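Side-chain contacts in uncharacterized protein YhfS (Escherichia coli, PDB 4J8L), which is of unknown function but carries covalently attached pyridoxal 5'-phosphate and may have cysteine synthase activity: residues 28-31 with 32-35; 215-218 with 219-222. All coordinates share one frame; numbering follows the deposited sequence.

Interaction 1: 28-31 with 32-35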
ATOM      1  N   HIS A  28      24.307  -6.050  -6.717  1.00 17.89           N
ATOM      2  CA  HIS A  28      24.574  -6.107  -5.281  1.00 17.49           C
ATOM      3  C   HIS A  28      24.890  -7.505  -4.767  1.00 18.53           C
ATOM      4  O   HIS A  28      25.399  -7.645  -3.656  1.00 23.86           O
ATOM      5  CB  HIS A  28      23.394  -5.524  -4.488  1.00 16.29           C
ATOM      6  CG  HIS A  28      23.250  -4.045  -4.641  1.00 15.86           C
ATOM      7  ND1 HIS A  28      22.550  -3.466  -5.680  1.00 18.07           N
ATOM      8  CD2 HIS A  28      23.747  -3.023  -3.904  1.00 17.55           C
ATOM      9  CE1 HIS A  28      22.616  -2.149  -5.568  1.00 18.50           C
ATOM     10  NE2 HIS A  28      23.331  -1.857  -4.498  1.00 19.68           N
ATOM     11  N   PHE A  29      24.575  -8.526  -5.564  1.00 17.03           N
ATOM     12  CA  PHE A  29      24.838  -9.923  -5.206  1.00 17.23           C
ATOM     13  C   PHE A  29      25.603 -10.621  -6.326  1.00 15.20           C
ATOM     14  O   PHE A  29      25.034 -10.852  -7.387  1.00 17.05           O
ATOM     15  CB  PHE A  29      23.529 -10.721  -5.068  1.00 17.94           C
ATOM     16  CG  PHE A  29      22.748 -10.450  -3.804  1.00 18.70           C
ATOM     17  CD1 PHE A  29      22.927 -11.241  -2.681  1.00 19.37           C
ATOM     18  CD2 PHE A  29      21.798  -9.443  -3.769  1.00 15.80           C
ATOM     19  CE1 PHE A  29      22.188 -11.008  -1.522  1.00 20.46           C
ATOM     20  CE2 PHE A  29      21.058  -9.202  -2.618  1.00 17.08           C
ATOM     21  CZ  PHE A  29      21.251  -9.990  -1.495  1.00 22.28           C
ATOM     22  N   PRO A  30      26.879 -10.995  -6.096  1.00 18.46           N
ATOM     23  CA  PRO A  30      27.492 -11.984  -6.995  1.00 16.79           C
ATOM     24  C   PRO A  30      26.566 -13.204  -7.018  1.00 17.80           C
ATOM     25  O   PRO A  30      25.960 -13.506  -5.990  1.00 17.61           O
ATOM     26  CB  PRO A  30      28.812 -12.320  -6.294  1.00 21.41           C
ATOM     27  CG  PRO A  30      29.134 -11.088  -5.485  1.00 22.08           C
ATOM     28  CD  PRO A  30      27.775 -10.605  -4.998  1.00 17.87           C
ATOM     29  N   GLY A  31      26.433 -13.871  -8.160  1.00 17.71           N
ATOM     30  CA  GLY A  31      25.452 -14.941  -8.298  1.00 19.03           C
ATOM     31  C   GLY A  31      25.510 -16.001  -7.213  1.00 21.94           C
ATOM     32  O   GLY A  31      24.477 -16.414  -6.682  1.00 20.77           O
ATOM     33  N   SER A  32      26.715 -16.439  -6.867  1.00 20.59           N
ATOM     34  CA  SER A  32      26.850 -17.483  -5.857  1.00 22.14           C
ATOM     35  C   SER A  32      26.310 -17.005  -4.512  1.00 23.87           C
ATOM     36  O   SER A  32      25.754 -17.793  -3.743  1.00 27.12           O
ATOM     37  CB  SER A  32      28.300 -17.943  -5.725  1.00 29.33           C
ATOM     38  OG  SER A  32      29.112 -16.883  -5.260  1.00 32.76           O
ATOM     39  N   GLU A  33      26.456 -15.712  -4.233  1.00 20.85           N
ATOM     40  CA  GLU A  33      25.962 -15.157  -2.975  1.00 20.58           C
ATOM     41  C   GLU A  33      24.440 -15.068  -2.917  1.00 18.52           C
ATOM     42  O   GLU A  33      23.858 -15.098  -1.831  1.00 21.13           O
ATOM     43  CB  GLU A  33      26.605 -13.801  -2.695  1.00 25.92           C
ATOM     44  CG  GLU A  33      28.115 -13.900  -2.573  1.00 36.18           C
ATOM     45  CD  GLU A  33      28.748 -12.606  -2.118  1.00 50.04           C
ATOM     46  OE1 GLU A  33      28.018 -11.747  -1.581  1.00 56.56           O
ATOM     47  OE2 GLU A  33      29.973 -12.448  -2.298  1.00 59.90           O
ATOM     48  N   PHE A  34      23.787 -14.964  -4.073  1.00 17.66           N
ATOM     49  CA  PHE A  34      22.326 -14.952  -4.090  1.00 16.42           C
ATOM     50  C   PHE A  34      21.752 -16.337  -3.771  1.00 17.66           C
ATOM     51  O   PHE A  34      20.588 -16.470  -3.387  1.00 18.10           O
ATOM     52  CB  PHE A  34      21.778 -14.469  -5.440  1.00 16.97           C
ATOM     53  CG  PHE A  34      20.332 -14.090  -5.389  1.00 15.19           C
ATOM     54  CD1 PHE A  34      19.945 -12.896  -4.794  1.00 16.17           C
ATOM     55  CD2 PHE A  34      19.350 -14.929  -5.900  1.00 16.69           C
ATOM     56  CE1 PHE A  34      18.608 -12.536  -4.719  1.00 18.34           C
ATOM     57  CE2 PHE A  34      18.003 -14.571  -5.832  1.00 18.48           C
ATOM     58  CZ  PHE A  34      17.631 -13.372  -5.238  1.00 19.77           C
ATOM     59  N   LEU A  35      22.568 -17.367  -3.959  1.00 16.16           N
ATOM     60  CA  LEU A  35      22.113 -18.737  -3.719  1.00 16.88           C
ATOM     61  C   LEU A  35      22.599 -19.231  -2.352  1.00 21.50           C
ATOM     62  O   LEU A  35      22.811 -20.410  -2.156  1.00 17.93           O
ATOM     63  CB  LEU A  35      22.583 -19.666  -4.848  1.00 20.96           C
ATOM     64  CG  LEU A  35      22.150 -19.290  -6.277  1.00 19.38           C
ATOM     65  CD1 LEU A  35      22.764 -20.211  -7.319  1.00 19.26           C
ATOM     66  CD2 LEU A  35      20.625 -19.276  -6.416  1.00 19.81           C
TER
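Glu-33 sets its carboxylate beside CG and CD of Pro-30. OE2 approaches CG of Pro-30 at 3.6 Å, and OE1 of Glu-33 lies 3.6 Å from CD of Pro-30. CG of Glu-33 stands anti to the carbonyl carbon (chi1 -61°), and the chain runs on extended, which carries its end alongside the CG-CD edge of the proline. OE1 also forms a salt bridge with Arg-54 of helix 50-62. The same arginine donates to the carbonyl oxygen of His-28. With an alanine here, Arg-54 would probably lose its carboxylate partner and the CG-CD edge of Pro-30 its cover. The backbone N of Glu-33 makes a weak bond to O of Pro-30.

Phe-34 supplies the aromatic contact. Its edge points at the face of Phe-29 in a T-shaped pair, with ring planes at 87° and centroids 5.3 Å apart. The touching atom is CD1 of Phe-34, 3.8 Å from CG of Phe-29 and above that ring, offset toward its rim. The Phe-34 ring also packs on Leu-233 and Leu-236 of helix 229-261. Its backbone N donates to O of Pro-30 at 3.2 Å, and more weakly to O of Gly-31.

Leu-35 adds CG against O of Gly-31 at 3.7 Å. Its backbone N bonds weakly to that same oxygen. Pro-30 thus provides the first carbonyl of a short, weakly bonded helical turn, which follows the long helix 11-28, with an aromatic pair and a proline-glutamate contact on this one short turn.

Interaction 2: 215-218 with 219-222; sequences RIRA and TLYS
Thr-219 grips the carbonyl oxygen of Ile-216 with two hydrogen bonds. OG1 donates at 2.7 Å to Ile-216 O, in the carbonyl plane and on a lone pair. The backbone N of Thr-219 reaches Ile-216 O at 3.0 Å, from above that plane. With chi1 at 69°, OG1 lies between the backbone N and the carbonyl carbon, turned back towards the helix. Leu-220 N donates to Arg-217 O at 3.1 Å. A water donates to Arg-217 O and weakly to Leu-220 O, bridging the helix end and the loop.

The van der Waals contacts lie mostly round Leu-220. Its CD1 lies 3.5 Å from NH1 of Arg-217, and the two side chains cross at about a right angle. The arginine chain bends at chi2 and chi3, which brings its guanidinium back to the leucine; NH1 is hydrogen-bonded to OE1 of Gln-226. CG of Leu-220 packs 3.4 Å from Ile-216 O. A looser apolar touch joins CG2 of Ile-216 to CD1 of Leu-220 at 4.4 Å. CG2 of Thr-219 touches Arg-215 O.

One contact is of carbonyl on ring. Ala-218 O sits over a face of Tyr-221, offset to the rim and 3.1 Å from CZ.

The bonds across the join link residues three apart, as in a 3-10 turn, and Leu-220 is the centre of an inverse gamma turn. Together they mark the C-terminal end of helix 210-219, where the chain leaves it for a loop.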
ATOM      1  N   ARG A 215      18.745   6.951  11.534  1.00 20.72           N
ATOM      2  CA  ARG A 215      18.110   7.132  12.836  1.00 19.52           C
ATOM      3  C   ARG A 215      17.264   5.918  13.195  1.00 18.55           C
ATOM      4  O   ARG A 215      17.188   5.519  14.358  1.00 21.28           O
ATOM      5  CB  ARG A 215      17.268   8.415  12.887  1.00 21.40           C
ATOM      6  CG  ARG A 215      18.116   9.684  12.917  1.00 25.71           C
ATOM      7  CD  ARG A 215      17.343  10.887  13.446  1.00 31.45           C
ATOM      8  NE  ARG A 215      16.308  11.335  12.522  1.00 30.41           N
ATOM      9  CZ  ARG A 215      16.523  12.181  11.518  1.00 29.98           C
ATOM     10  NH1 ARG A 215      17.739  12.658  11.303  1.00 29.82           N
ATOM     11  NH2 ARG A 215      15.524  12.542  10.724  1.00 27.19           N
ATOM     12  N   ILE A 216      16.631   5.328  12.190  1.00 17.66           N
ATOM     13  CA  ILE A 216      15.849   4.127  12.415  1.00 16.78           C
ATOM     14  C   ILE A 216      16.762   2.964  12.805  1.00 17.77           C
ATOM     15  O   ILE A 216      16.528   2.285  13.806  1.00 18.44           O
ATOM     16  CB  ILE A 216      15.024   3.761  11.173  1.00 16.08           C
ATOM     17  CG1 ILE A 216      13.949   4.821  10.923  1.00 18.98           C
ATOM     18  CG2 ILE A 216      14.405   2.371  11.323  1.00 17.83           C
ATOM     19  CD1 ILE A 216      13.130   4.582   9.671  1.00 21.52           C
ATOM     20  N   ARG A 217      17.820   2.749  12.031  1.00 19.44           N
ATOM     21  CA  ARG A 217      18.722   1.631  12.316  1.00 22.00           C
ATOM     22  C   ARG A 217      19.331   1.717  13.719  1.00 19.46           C
ATOM     23  O   ARG A 217      19.530   0.691  14.379  1.00 18.87           O
ATOM     24  CB  ARG A 217      19.812   1.512  11.244  1.00 22.01           C
ATOM     25  CG  ARG A 217      19.305   0.956   9.911  1.00 21.45           C
ATOM     26  CD  ARG A 217      18.963  -0.551  10.006  1.00 24.79           C
ATOM     27  NE  ARG A 217      20.052  -1.291  10.636  1.00 25.64           N
ATOM     28  CZ  ARG A 217      19.914  -2.451  11.271  1.00 23.03           C
ATOM     29  NH1 ARG A 217      18.729  -3.043  11.342  1.00 19.90           N
ATOM     30  NH2 ARG A 217      20.974  -3.021  11.832  1.00 24.39           N
ATOM     31  N   ALA A 218      19.586   2.936  14.186  1.00 18.38           N
ATOM     32  CA  ALA A 218      20.179   3.136  15.507  1.00 22.23           C
ATOM     33  C   ALA A 218      19.285   2.647  16.650  1.00 25.50           C
ATOM     34  O   ALA A 218      19.785   2.362  17.738  1.00 27.26           O
ATOM     35  CB  ALA A 218      20.573   4.613  15.713  1.00 23.45           C
ATOM     36  N   THR A 219      17.974   2.546  16.403  1.00 20.55           N
ATOM     37  CA  THR A 219      17.030   2.100  17.430  1.00 21.36           C
ATOM     38  C   THR A 219      16.857   0.593  17.435  1.00 18.08           C
ATOM     39  O   THR A 219      16.259   0.036  18.355  1.00 20.23           O
ATOM     40  CB  THR A 219      15.620   2.723  17.249  1.00 17.72           C
ATOM     41  OG1 THR A 219      15.005   2.189  16.069  1.00 21.41           O
ATOM     42  CG2 THR A 219      15.724   4.231  17.147  1.00 20.19           C
ATOM     43  N   LEU A 220      17.374  -0.066  16.402  1.00 18.01           N
ATOM     44  CA  LEU A 220      17.159  -1.506  16.229  1.00 15.87           C
ATOM     45  C   LEU A 220      18.276  -2.298  16.920  1.00 16.21           C
ATOM     46  O   LEU A 220      19.073  -2.973  16.277  1.00 16.33           O
ATOM     47  CB  LEU A 220      17.068  -1.853  14.742  1.00 18.54           C
ATOM     48  CG  LEU A 220      15.967  -1.086  13.996  1.00 22.82           C
ATOM     49  CD1 LEU A 220      15.821  -1.598  12.575  1.00 28.58           C
ATOM     50  CD2 LEU A 220      14.627  -1.172  14.735  1.00 22.14           C
ATOM     51  N   TYR A 221      18.328  -2.187  18.244  1.00 17.15           N
ATOM     52  CA  TYR A 221      19.414  -2.772  19.028  1.00 17.71           C
ATOM     53  C   TYR A 221      19.369  -4.293  19.143  1.00 19.75           C
ATOM     54  O   TYR A 221      20.409  -4.946  19.153  1.00 19.44           O
ATOM     55  CB  TYR A 221      19.407  -2.207  20.450  1.00 19.63           C
ATOM     56  CG  TYR A 221      19.713  -0.726  20.565  1.00 23.96           C
ATOM     57  CD1 TYR A 221      21.027  -0.261  20.518  1.00 24.82           C
ATOM     58  CD2 TYR A 221      18.694   0.206  20.754  1.00 24.87           C
ATOM     59  CE1 TYR A 221      21.314   1.093  20.641  1.00 28.26           C
ATOM     60  CE2 TYR A 221      18.972   1.561  20.872  1.00 27.23           C
ATOM     61  CZ  TYR A 221      20.286   1.997  20.812  1.00 30.02           C
ATOM     62  OH  TYR A 221      20.577   3.343  20.931  1.00 28.75           O
ATOM     63  N   SER A 222      18.163  -4.839  19.260  1.00 18.28           N
ATOM     64  CA  SER A 222      17.975  -6.207  19.736  1.00 17.10           C
ATOM     65  C   SER A 222      18.035  -7.255  18.631  1.00 17.67           C
ATOM     66  O   SER A 222      17.909  -6.939  17.454  1.00 16.94           O
ATOM     67  CB  SER A 222      16.621  -6.314  20.442  1.00 16.84           C
ATOM     68  OG  SER A 222      15.564  -6.192  19.504  1.00 15.90           O
TER
HETATM   69  O   HOH W   1      21.552  -1.222  14.886  1.00 19.83           O

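Interactions 1 and 2 are separate surface contacts in series along the chain. Their centres are 26 Å apart, and their nearest atoms are about 15 Å apart. Interaction 1 lies on a short helical turn; interaction 2 lies where a helix ends. Helix 229-261 relates the two. Phe-34 of interaction 1 packs on it, and the loop holding 219-222 leads into it. Neither contact contains Lys-196, which carries the pyridoxal phosphate. Interaction 1 does come near a small ligand: the side chain of Glu-33 is about 4 Å from a bound acetic acid, probably from the crystallisation liquor.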